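Local coordinates for polysaccharide biosynthesis protein CapD (Bacillus thuringiensis HD-771, PDB 6BWC), which probably acts as an NADP-dependent short-chain dehydrogenase on UDP-N-acetylglucosamine in the pathway to CMP-pseudaminic acid, used in flagellin glycosylation, at residues Q191-F203 with K259-E273. The protein carries 2 engineered substitutions. Sequence-based numbering, arbitrary orientation.
Sequences QKITVTDLSMSRF and KIEEIGLKPGEKMYE. With UD1 (uridine-diphosphate-N-acetylglucosamine), chain O.
Arg202, bonded to Lys270 O, and Glu269 reach the same nucleotide sugar from the two segments, a worked example of how the substrate lobe of a short-chain dehydrogenase, set beside its Rossmann sheet, can build a binding site from two separate pieces of chain. The segments first meet as a two-stranded parallel sheet, 192-195 with 259-262, whose alternating backbone bonds end with Ile263 N to Val195 O at 2.7 Å. The outer side of this sheet is the looser part: Lys192 and Glu261 make only a long salt bridge, and Ile260 and Glu262 are exposed, although Ile193 and Val195, on their face of the sheet, are covered by helix 179-190, with helix 236-251 also against Ile193.

From the end of the strand onward the two segments close around UDP-N-acetylglucosamine, and here, with Thr196, Met200 and Arg202 buried against the ligand, packing is tight. Uracil is read by the backbone: its N3 donates to Thr194 O at 2.7 Å, and its O2 accepts from Thr196 N at 3.0 Å. Ribose O2' donates to Glu269 OE2 (2.6 Å), while the other carboxylate oxygen, OE1, receives Lys266 N. Met200, bent at its last torsion (chi3 124°), lays SD and CE against O2', brings CE to Leu265 CD1 (3.7 Å), and crosses Met271 at nearly a right angle.

Ribose O3B lies over one guanidinium face of Arg202, toward its rim; over the centre of the opposite face stands Glu273 OE2, with no N-H pointing at it. NE donates to diphosphate oxygen O2B at 2.8 Å, whereas NH1 and NH2 converge end-on upon a single acceptor, Lys270 O, each at 3.0 Å.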
ATOM      1  N   GLN C 191      25.157 -37.428  19.364  1.00 36.31           N
ATOM      2  CA  GLN C 191      26.441 -37.663  20.061  1.00 37.72           C
ATOM      3  C   GLN C 191      27.654 -37.021  19.364  1.00 39.23           C
ATOM      4  O   GLN C 191      28.708 -37.641  19.199  1.00 38.83           O
ATOM      5  CB  GLN C 191      26.672 -39.162  20.315  1.00 36.47           C
ATOM      6  CG  GLN C 191      25.524 -39.863  21.036  1.00 35.64           C
ATOM      7  CD  GLN C 191      24.333 -40.173  20.125  1.00 35.04           C
ATOM      8  OE1 GLN C 191      23.179 -39.917  20.479  1.00 32.61           O
ATOM      9  NE2 GLN C 191      24.612 -40.712  18.942  1.00 33.73           N
ATOM     10  N   LYS C 192      27.476 -35.761  18.977  1.00 42.47           N
ATOM     11  CA  LYS C 192      28.518 -34.956  18.349  1.00 43.72           C
ATOM     12  C   LYS C 192      28.038 -33.521  18.265  1.00 42.25           C
ATOM     13  O   LYS C 192      26.894 -33.291  17.887  1.00 44.25           O
ATOM     14  CB  LYS C 192      28.867 -35.467  16.943  1.00 48.07           C
ATOM     15  CG  LYS C 192      27.704 -35.634  15.956  1.00 52.69           C
ATOM     16  CD  LYS C 192      28.138 -35.386  14.508  1.00 58.12           C
ATOM     17  CE  LYS C 192      29.068 -36.481  13.973  1.00 60.60           C
ATOM     18  NZ  LYS C 192      29.803 -36.037  12.752  1.00 60.84           N
ATOM     19  N   ILE C 193      28.879 -32.556  18.622  1.00 39.04           N
ATOM     20  CA  ILE C 193      28.489 -31.141  18.466  1.00 36.02           C
ATOM     21  C   ILE C 193      29.053 -30.554  17.167  1.00 33.51           C
ATOM     22  O   ILE C 193      30.007 -31.082  16.579  1.00 31.66           O
ATOM     23  CB  ILE C 193      28.849 -30.237  19.689  1.00 36.02           C
ATOM     24  CG1 ILE C 193      30.324 -30.384  20.106  1.00 34.95           C
ATOM     25  CG2 ILE C 193      27.924 -30.535  20.868  1.00 36.06           C
ATOM     26  CD1 ILE C 193      30.825 -29.234  20.950  1.00 34.50           C
ATOM     27  N   THR C 194      28.432 -29.456  16.742  1.00 32.12           N
ATOM     28  CA  THR C 194      28.861 -28.664  15.594  1.00 30.80           C
ATOM     29  C   THR C 194      29.525 -27.376  16.076  1.00 30.33           C
ATOM     30  O   THR C 194      28.877 -26.497  16.644  1.00 29.36           O
ATOM     31  CB  THR C 194      27.666 -28.316  14.702  1.00 31.72           C
ATOM     32  OG1 THR C 194      27.286 -29.475  13.953  1.00 30.77           O
ATOM     33  CG2 THR C 194      28.005 -27.207  13.728  1.00 33.19           C
ATOM     34  N   VAL C 195      30.813 -27.250  15.793  1.00 30.69           N
ATOM     35  CA  VAL C 195      31.624 -26.158  16.302  1.00 29.65           C
ATOM     36  C   VAL C 195      31.965 -25.226  15.140  1.00 28.93           C
ATOM     37  O   VAL C 195      32.506 -25.655  14.131  1.00 29.04           O
ATOM     38  CB  VAL C 195      32.845 -26.755  17.028  1.00 30.03           C
ATOM     39  CG1 VAL C 195      34.133 -25.993  16.752  1.00 30.61           C
ATOM     40  CG2 VAL C 195      32.542 -26.859  18.526  1.00 29.93           C
ATOM     41  N   THR C 196      31.609 -23.955  15.271  1.00 28.14           N
ATOM     42  CA  THR C 196      31.931 -22.951  14.256  1.00 27.32           C
ATOM     43  C   THR C 196      33.445 -22.697  14.303  1.00 27.61           C
ATOM     44  O   THR C 196      34.167 -23.046  13.373  1.00 30.75           O
ATOM     45  CB  THR C 196      31.138 -21.624  14.466  1.00 27.09           C
ATOM     46  OG1 THR C 196      31.267 -21.172  15.834  1.00 26.42           O
ATOM     47  CG2 THR C 196      29.625 -21.792  14.096  1.00 26.24           C
ATOM     48  N   ASP C 197      33.931 -22.139  15.405  1.00 25.51           N
ATOM     49  CA  ASP C 197      35.321 -21.724  15.502  1.00 23.83           C
ATOM     50  C   ASP C 197      35.605 -21.470  16.981  1.00 23.76           C
ATOM     51  O   ASP C 197      35.124 -20.490  17.545  1.00 24.17           O
ATOM     52  CB  ASP C 197      35.500 -20.471  14.645  1.00 22.70           C
ATOM     53  CG  ASP C 197      36.887 -19.893  14.704  1.00 22.52           C
ATOM     54  OD1 ASP C 197      37.570 -20.011  15.746  1.00 21.09           O
ATOM     55  OD2 ASP C 197      37.277 -19.273  13.687  1.00 22.66           O
ATOM     56  N   LEU C 198      36.380 -22.353  17.606  1.00 23.17           N
ATOM     57  CA  LEU C 198      36.500 -22.379  19.073  1.00 23.28           C
ATOM     58  C   LEU C 198      37.121 -21.118  19.655  1.00 23.41           C
ATOM     59  O   LEU C 198      36.817 -20.717  20.779  1.00 23.33           O
ATOM     60  CB  LEU C 198      37.286 -23.615  19.530  1.00 23.63           C
ATOM     61  CG  LEU C 198      36.589 -24.940  19.212  1.00 23.54           C
ATOM     62  CD1 LEU C 198      37.517 -26.140  19.366  1.00 23.35           C
ATOM     63  CD2 LEU C 198      35.333 -25.090  20.062  1.00 23.46           C
ATOM     64  N   SER C 199      37.959 -20.476  18.856  1.00 24.14           N
ATOM     65  CA  SER C 199      38.586 -19.200  19.216  1.00 24.37           C
ATOM     66  C   SER C 199      37.651 -18.010  19.454  1.00 24.61           C
ATOM     67  O   SER C 199      38.104 -16.978  19.941  1.00 25.34           O
ATOM     68  CB  SER C 199      39.599 -18.806  18.131  1.00 24.22           C
ATOM     69  OG  SER C 199      39.323 -17.511  17.647  1.00 24.74           O
ATOM     70  N   MET C 200      36.386 -18.115  19.050  1.00 25.69           N
ATOM     71  CA  MET C 200      35.419 -17.029  19.234  1.00 25.95           C
ATOM     72  C   MET C 200      35.135 -16.808  20.730  1.00 26.30           C
ATOM     73  O   MET C 200      35.083 -17.762  21.524  1.00 28.52           O
ATOM     74  CB  MET C 200      34.096 -17.338  18.507  1.00 25.76           C
ATOM     75  CG  MET C 200      34.166 -17.394  16.991  1.00 25.04           C
ATOM     76  SD  MET C 200      32.812 -18.404  16.360  1.00 24.58           S
ATOM     77  CE  MET C 200      32.067 -17.220  15.254  1.00 25.31           C
ATOM     78  N   SER C 201      34.960 -15.549  21.096  1.00 25.18           N
ATOM     79  CA  SER C 201      34.680 -15.154  22.459  1.00 25.29           C
ATOM     80  C   SER C 201      33.368 -14.387  22.394  1.00 25.17           C
ATOM     81  O   SER C 201      33.017 -13.899  21.321  1.00 26.46           O
ATOM     82  CB  SER C 201      35.835 -14.291  22.996  1.00 25.63           C
ATOM     83  OG  SER C 201      35.985 -13.062  22.275  1.00 25.76           O
ATOM     84  N   ARG C 202      32.640 -14.284  23.507  1.00 24.28           N
ATOM     85  CA  ARG C 202      31.326 -13.628  23.519  1.00 24.20           C
ATOM     86  C   ARG C 202      30.986 -13.047  24.888  1.00 23.22           C
ATOM     87  O   ARG C 202      31.208 -13.713  25.908  1.00 24.03           O
ATOM     88  CB  ARG C 202      30.231 -14.650  23.154  1.00 25.81           C
ATOM     89  CG  ARG C 202      30.122 -15.102  21.687  1.00 26.48           C
ATOM     90  CD  ARG C 202      29.398 -14.080  20.823  1.00 27.14           C
ATOM     91  NE  ARG C 202      29.206 -14.552  19.446  1.00 28.51           N
ATOM     92  CZ  ARG C 202      30.086 -14.428  18.449  1.00 28.08           C
ATOM     93  NH1 ARG C 202      31.266 -13.844  18.631  1.00 28.40           N
ATOM     94  NH2 ARG C 202      29.787 -14.905  17.250  1.00 28.70           N
ATOM     95  N   PHE C 203      30.429 -11.833  24.922  1.00 21.75           N
ATOM     96  CA  PHE C 203      29.776 -11.319  26.149  1.00 20.67           C
ATOM     97  C   PHE C 203      28.478 -12.085  26.370  1.00 19.64           C
ATOM     98  O   PHE C 203      27.674 -12.170  25.451  1.00 20.67           O
ATOM     99  CB  PHE C 203      29.433  -9.836  26.025  1.00 20.40           C
ATOM    100  CG  PHE C 203      30.591  -8.912  26.245  1.00 20.76           C
ATOM    101  CD1 PHE C 203      31.211  -8.269  25.181  1.00 20.14           C
ATOM    102  CD2 PHE C 203      31.051  -8.658  27.532  1.00 20.70           C
ATOM    103  CE1 PHE C 203      32.275  -7.404  25.397  1.00 19.81           C
ATOM    104  CE2 PHE C 203      32.113  -7.793  27.751  1.00 19.81           C
ATOM    105  CZ  PHE C 203      32.718  -7.163  26.686  1.00 19.84           C
ATOM    106  N   LYS C 259      31.779 -36.765  19.291  1.00 32.95           N
ATOM    107  CA  LYS C 259      32.534 -36.049  18.239  1.00 33.20           C
ATOM    108  C   LYS C 259      32.386 -34.530  18.235  1.00 31.33           C
ATOM    109  O   LYS C 259      31.372 -33.985  18.664  1.00 30.48           O
ATOM    110  CB  LYS C 259      32.223 -36.606  16.844  1.00 35.31           C
ATOM    111  CG  LYS C 259      33.005 -37.874  16.547  1.00 37.44           C
ATOM    112  CD  LYS C 259      32.258 -38.856  15.649  1.00 39.54           C
ATOM    113  CE  LYS C 259      32.351 -40.278  16.204  1.00 41.23           C
ATOM    114  NZ  LYS C 259      31.920 -41.301  15.209  1.00 42.98           N
ATOM    115  N   ILE C 260      33.428 -33.871  17.732  1.00 29.50           N
ATOM    116  CA  ILE C 260      33.486 -32.423  17.629  1.00 29.48           C
ATOM    117  C   ILE C 260      33.797 -32.060  16.170  1.00 30.39           C
ATOM    118  O   ILE C 260      34.953 -32.127  15.762  1.00 32.10           O
ATOM    119  CB  ILE C 260      34.561 -31.862  18.601  1.00 29.03           C
ATOM    120  CG1 ILE C 260      34.196 -32.214  20.059  1.00 28.34           C
ATOM    121  CG2 ILE C 260      34.744 -30.352  18.410  1.00 28.55           C
ATOM    122  CD1 ILE C 260      35.295 -31.971  21.075  1.00 27.84           C
ATOM    123  N   GLU C 261      32.783 -31.693  15.376  1.00 31.12           N
ATOM    124  CA  GLU C 261      33.009 -31.365  13.943  1.00 32.21           C
ATOM    125  C   GLU C 261      33.129 -29.847  13.656  1.00 34.24           C
ATOM    126  O   GLU C 261      32.259 -29.059  14.032  1.00 35.47           O
ATOM    127  CB  GLU C 261      31.957 -32.040  13.044  1.00 31.09           C
ATOM    128  CG  GLU C 261      30.856 -31.168  12.450  1.00 29.55           C
ATOM    129  CD  GLU C 261      30.041 -31.955  11.465  1.00 29.05           C
ATOM    130  OE1 GLU C 261      29.057 -32.577  11.886  1.00 31.81           O
ATOM    131  OE2 GLU C 261      30.411 -32.012  10.279  1.00 28.03           O
ATOM    132  N   GLU C 262      34.214 -29.452  12.992  1.00 36.25           N
ATOM    133  CA  GLU C 262      34.462 -28.051  12.675  1.00 38.53           C
ATOM    134  C   GLU C 262      33.585 -27.725  11.472  1.00 38.83           C
ATOM    135  O   GLU C 262      33.746 -28.302  10.393  1.00 41.02           O
ATOM    136  CB  GLU C 262      35.950 -27.779  12.353  1.00 42.39           C
ATOM    137  CG  GLU C 262      36.522 -26.450  12.861  1.00 44.02           C
ATOM    138  CD  GLU C 262      37.518 -26.646  13.990  1.00 47.96           C
ATOM    139  OE1 GLU C 262      38.678 -26.203  13.838  1.00 50.55           O
ATOM    140  OE2 GLU C 262      37.154 -27.272  15.014  1.00 49.37           O
ATOM    141  N   ILE C 263      32.635 -26.821  11.684  1.00 38.62           N
ATOM    142  CA  ILE C 263      31.760 -26.301  10.637  1.00 35.31           C
ATOM    143  C   ILE C 263      32.397 -25.061  10.001  1.00 32.18           C
ATOM    144  O   ILE C 263      32.146 -24.793   8.841  1.00 32.14           O
ATOM    145  CB  ILE C 263      30.324 -26.001  11.209  1.00 36.57           C
ATOM    146  CG1 ILE C 263      29.289 -26.951  10.609  1.00 36.06           C
ATOM    147  CG2 ILE C 263      29.900 -24.535  11.026  1.00 37.63           C
ATOM    148  CD1 ILE C 263      27.881 -26.390  10.538  1.00 36.91           C
ATOM    149  N   GLY C 264      33.200 -24.305  10.758  1.00 29.61           N
ATOM    150  CA  GLY C 264      33.626 -22.958  10.349  1.00 27.90           C
ATOM    151  C   GLY C 264      32.534 -21.895  10.549  1.00 26.79           C
ATOM    152  O   GLY C 264      31.363 -22.203  10.767  1.00 26.47           O
ATOM    153  N   LEU C 265      32.923 -20.629  10.472  1.00 24.83           N
ATOM    154  CA  LEU C 265      31.969 -19.520  10.469  1.00 23.06           C
ATOM    155  C   LEU C 265      30.738 -19.714   9.598  1.00 23.14           C
ATOM    156  O   LEU C 265      30.827 -20.192   8.469  1.00 24.12           O
ATOM    157  CB  LEU C 265      32.652 -18.257   9.978  1.00 22.38           C
ATOM    158  CG  LEU C 265      33.426 -17.410  10.978  1.00 23.16           C
ATOM    159  CD1 LEU C 265      33.945 -18.148  12.215  1.00 23.61           C
ATOM    160  CD2 LEU C 265      34.578 -16.767  10.215  1.00 24.06           C
ATOM    161  N   LYS C 266      29.596 -19.318  10.149  1.00 22.14           N
ATOM    162  CA  LYS C 266      28.405 -19.019   9.384  1.00 21.64           C
ATOM    163  C   LYS C 266      28.567 -17.601   8.771  1.00 21.20           C
ATOM    164  O   LYS C 266      29.265 -16.764   9.335  1.00 20.22           O
ATOM    165  CB  LYS C 266      27.169 -19.100  10.304  1.00 21.72           C
ATOM    166  CG  LYS C 266      26.999 -20.460  10.995  1.00 21.34           C
ATOM    167  CD  LYS C 266      25.637 -20.683  11.655  1.00 20.55           C
ATOM    168  CE  LYS C 266      25.312 -22.172  11.726  1.00 20.29           C
ATOM    169  NZ  LYS C 266      24.412 -22.504  12.854  1.00 20.11           N
ATOM    170  N   PRO C 267      27.919 -17.321   7.623  1.00 21.15           N
ATOM    171  CA  PRO C 267      28.138 -16.003   6.983  1.00 21.80           C
ATOM    172  C   PRO C 267      27.836 -14.822   7.889  1.00 21.54           C
ATOM    173  O   PRO C 267      26.865 -14.870   8.626  1.00 22.26           O
ATOM    174  CB  PRO C 267      27.179 -16.019   5.794  1.00 21.40           C
ATOM    175  CG  PRO C 267      27.069 -17.468   5.466  1.00 21.55           C
ATOM    176  CD  PRO C 267      27.078 -18.192   6.784  1.00 21.17           C
ATOM    177  N   GLY C 268      28.694 -13.806   7.865  1.00 21.60           N
ATOM    178  CA  GLY C 268      28.489 -12.585   8.647  1.00 21.78           C
ATOM    179  C   GLY C 268      28.901 -12.644  10.115  1.00 22.09           C
ATOM    180  O   GLY C 268      29.025 -11.594  10.741  1.00 22.43           O
ATOM    181  N   GLU C 269      29.113 -13.845  10.670  1.00 22.08           N
ATOM    182  CA  GLU C 269      29.508 -14.006  12.084  1.00 22.49           C
ATOM    183  C   GLU C 269      30.759 -13.191  12.430  1.00 22.24           C
ATOM    184  O   GLU C 269      31.707 -13.156  11.663  1.00 22.65           O
ATOM    185  CB  GLU C 269      29.769 -15.488  12.447  1.00 22.61           C
ATOM    186  CG  GLU C 269      28.518 -16.322  12.706  1.00 22.80           C
ATOM    187  CD  GLU C 269      28.817 -17.704  13.301  1.00 23.18           C
ATOM    188  OE1 GLU C 269      29.421 -18.534  12.586  1.00 22.14           O
ATOM    189  OE2 GLU C 269      28.434 -17.977  14.473  1.00 23.05           O
ATOM    190  N   LYS C 270      30.725 -12.554  13.596  1.00 22.42           N
ATOM    191  CA  LYS C 270      31.843 -11.804  14.182  1.00 22.33           C
ATOM    192  C   LYS C 270      32.606 -12.700  15.171  1.00 22.67           C
ATOM    193  O   LYS C 270      32.028 -13.625  15.761  1.00 22.23           O
ATOM    194  CB  LYS C 270      31.286 -10.585  14.937  1.00 21.96           C
ATOM    195  CG  LYS C 270      32.160  -9.345  14.987  1.00 20.77           C
ATOM    196  CD  LYS C 270      31.370  -8.218  15.629  1.00 19.79           C
ATOM    197  CE  LYS C 270      32.243  -7.021  15.868  1.00 18.96           C
ATOM    198  NZ  LYS C 270      31.427  -5.941  16.449  1.00 18.92           N
ATOM    199  N   MET C 271      33.888 -12.393  15.367  1.00 23.21           N
ATOM    200  CA  MET C 271      34.784 -13.226  16.190  1.00 24.26           C
ATOM    201  C   MET C 271      34.620 -12.988  17.675  1.00 23.65           C
ATOM    202  O   MET C 271      34.696 -13.917  18.477  1.00 23.34           O
ATOM    203  CB  MET C 271      36.260 -13.006  15.801  1.00 25.30           C
ATOM    204  CG  MET C 271      36.699 -13.773  14.564  1.00 26.04           C
ATOM    205  SD  MET C 271      36.370 -15.543  14.750  1.00 29.13           S
ATOM    206  CE  MET C 271      36.380 -15.976  13.034  1.00 30.62           C
ATOM    207  N   TYR C 272      34.389 -11.722  17.992  1.00 23.50           N
ATOM    208  CA  TYR C 272      34.212 -11.192  19.336  1.00 22.68           C
ATOM    209  C   TYR C 272      33.018 -10.263  19.192  1.00 22.01           C
ATOM    210  O   TYR C 272      32.540 -10.050  18.074  1.00 21.72           O
ATOM    211  CB  TYR C 272      35.444 -10.385  19.754  1.00 22.91           C
ATOM    212  CG  TYR C 272      35.835  -9.392  18.703  1.00 23.53           C
ATOM    213  CD1 TYR C 272      35.326  -8.097  18.717  1.00 24.28           C
ATOM    214  CD2 TYR C 272      36.659  -9.774  17.642  1.00 24.14           C
ATOM    215  CE1 TYR C 272      35.644  -7.193  17.719  1.00 25.16           C
ATOM    216  CE2 TYR C 272      36.990  -8.887  16.642  1.00 25.17           C
ATOM    217  CZ  TYR C 272      36.477  -7.597  16.679  1.00 26.06           C
ATOM    218  OH  TYR C 272      36.815  -6.707  15.678  1.00 27.66           O
ATOM    219  N   GLU C 273      32.541  -9.700  20.294  1.00 21.75           N
ATOM    220  CA  GLU C 273      31.483  -8.690  20.234  1.00 21.09           C
ATOM    221  C   GLU C 273      31.988  -7.467  20.970  1.00 20.52           C
ATOM    222  O   GLU C 273      33.119  -7.469  21.439  1.00 20.71           O
ATOM    223  CB  GLU C 273      30.173  -9.229  20.813  1.00 21.34           C
ATOM    224  CG  GLU C 273      29.513 -10.339  19.980  1.00 22.19           C
ATOM    225  CD  GLU C 273      28.876  -9.883  18.661  1.00 23.43           C
ATOM    226  OE1 GLU C 273      28.963  -8.666  18.311  1.00 25.85           O
ATOM    227  OE2 GLU C 273      28.271 -10.753  17.972  1.00 23.83           O
TER
HETATM  228  C1' UD1 O 401      23.156 -14.195  19.945  1.00 12.53           C
HETATM  229  C2' UD1 O 401      21.837 -13.609  19.470  1.00 12.80           C
HETATM  230  C3' UD1 O 401      22.044 -12.305  18.702  1.00 12.91           C
HETATM  231  C4' UD1 O 401      22.951 -11.335  19.455  1.00 12.57           C
HETATM  232  C5' UD1 O 401      24.155 -12.031  20.118  1.00 12.55           C
HETATM  233  C6' UD1 O 401      24.810 -11.087  21.134  1.00 12.45           C
HETATM  234  C7' UD1 O 401      20.373 -15.554  19.102  1.00 13.80           C
HETATM  235  C8' UD1 O 401      19.935 -16.598  18.094  1.00 14.08           C
HETATM  236  N2' UD1 O 401      21.132 -14.560  18.630  1.00 13.01           N
HETATM  237  O1' UD1 O 401      24.013 -14.413  18.835  1.00 13.55           O
HETATM  238  O3' UD1 O 401      20.756 -11.713  18.444  1.00 13.17           O
HETATM  239  O4' UD1 O 401      23.426 -10.321  18.589  1.00 12.23           O
HETATM  240  O5' UD1 O 401      23.789 -13.263  20.775  1.00 12.14           O
HETATM  241  O6' UD1 O 401      26.234 -11.213  21.133  1.00 12.54           O
HETATM  242  O7' UD1 O 401      20.076 -15.680  20.289  1.00 14.37           O
HETATM  243  N1  UD1 O 401      27.989 -21.812  17.415  1.00 20.15           N
HETATM  244  C2  UD1 O 401      28.542 -23.110  17.196  1.00 19.84           C
HETATM  245  N3  UD1 O 401      27.800 -24.055  16.595  1.00 19.85           N
HETATM  246  C4  UD1 O 401      26.538 -23.813  16.188  1.00 19.12           C
HETATM  247  C5  UD1 O 401      25.964 -22.583  16.395  1.00 19.04           C
HETATM  248  C6  UD1 O 401      26.703 -21.595  17.028  1.00 19.69           C
HETATM  249  O2  UD1 O 401      29.707 -23.389  17.531  1.00 19.54           O
HETATM  250  O4  UD1 O 401      25.855 -24.692  15.641  1.00 18.47           O
HETATM  251  C1B UD1 O 401      28.780 -20.737  18.051  1.00 19.04           C
HETATM  252  C2B UD1 O 401      28.734 -19.380  17.343  1.00 19.02           C
HETATM  253  O2' UD1 O 401      29.727 -19.264  16.332  1.00 19.34           O
HETATM  254  C3B UD1 O 401      28.891 -18.374  18.466  1.00 18.75           C
HETATM  255  C4B UD1 O 401      28.265 -19.099  19.637  1.00 18.45           C
HETATM  256  O4B UD1 O 401      28.233 -20.491  19.322  1.00 18.82           O
HETATM  257  O3B UD1 O 401      30.244 -18.065  18.815  1.00 18.94           O
HETATM  258  C5B UD1 O 401      26.855 -18.628  19.956  1.00 17.70           C
HETATM  259  O5B UD1 O 401      25.908 -18.849  18.899  1.00 16.47           O
HETATM  260  PA  UD1 O 401      24.395 -18.448  19.257  1.00 16.16           P
HETATM  261  O1A UD1 O 401      23.396 -18.976  18.256  1.00 16.47           O
HETATM  262  O2A UD1 O 401      24.089 -18.705  20.736  1.00 16.67           O
HETATM  263  O3A UD1 O 401      24.367 -16.836  19.354  1.00 15.22           O
HETATM  264  PB  UD1 O 401      25.117 -15.608  18.612  1.00 14.70           P
HETATM  265  O1B UD1 O 401      25.125 -15.841  17.115  1.00 14.67           O
HETATM  266  O2B UD1 O 401      26.434 -15.183  19.250  1.00 14.28           O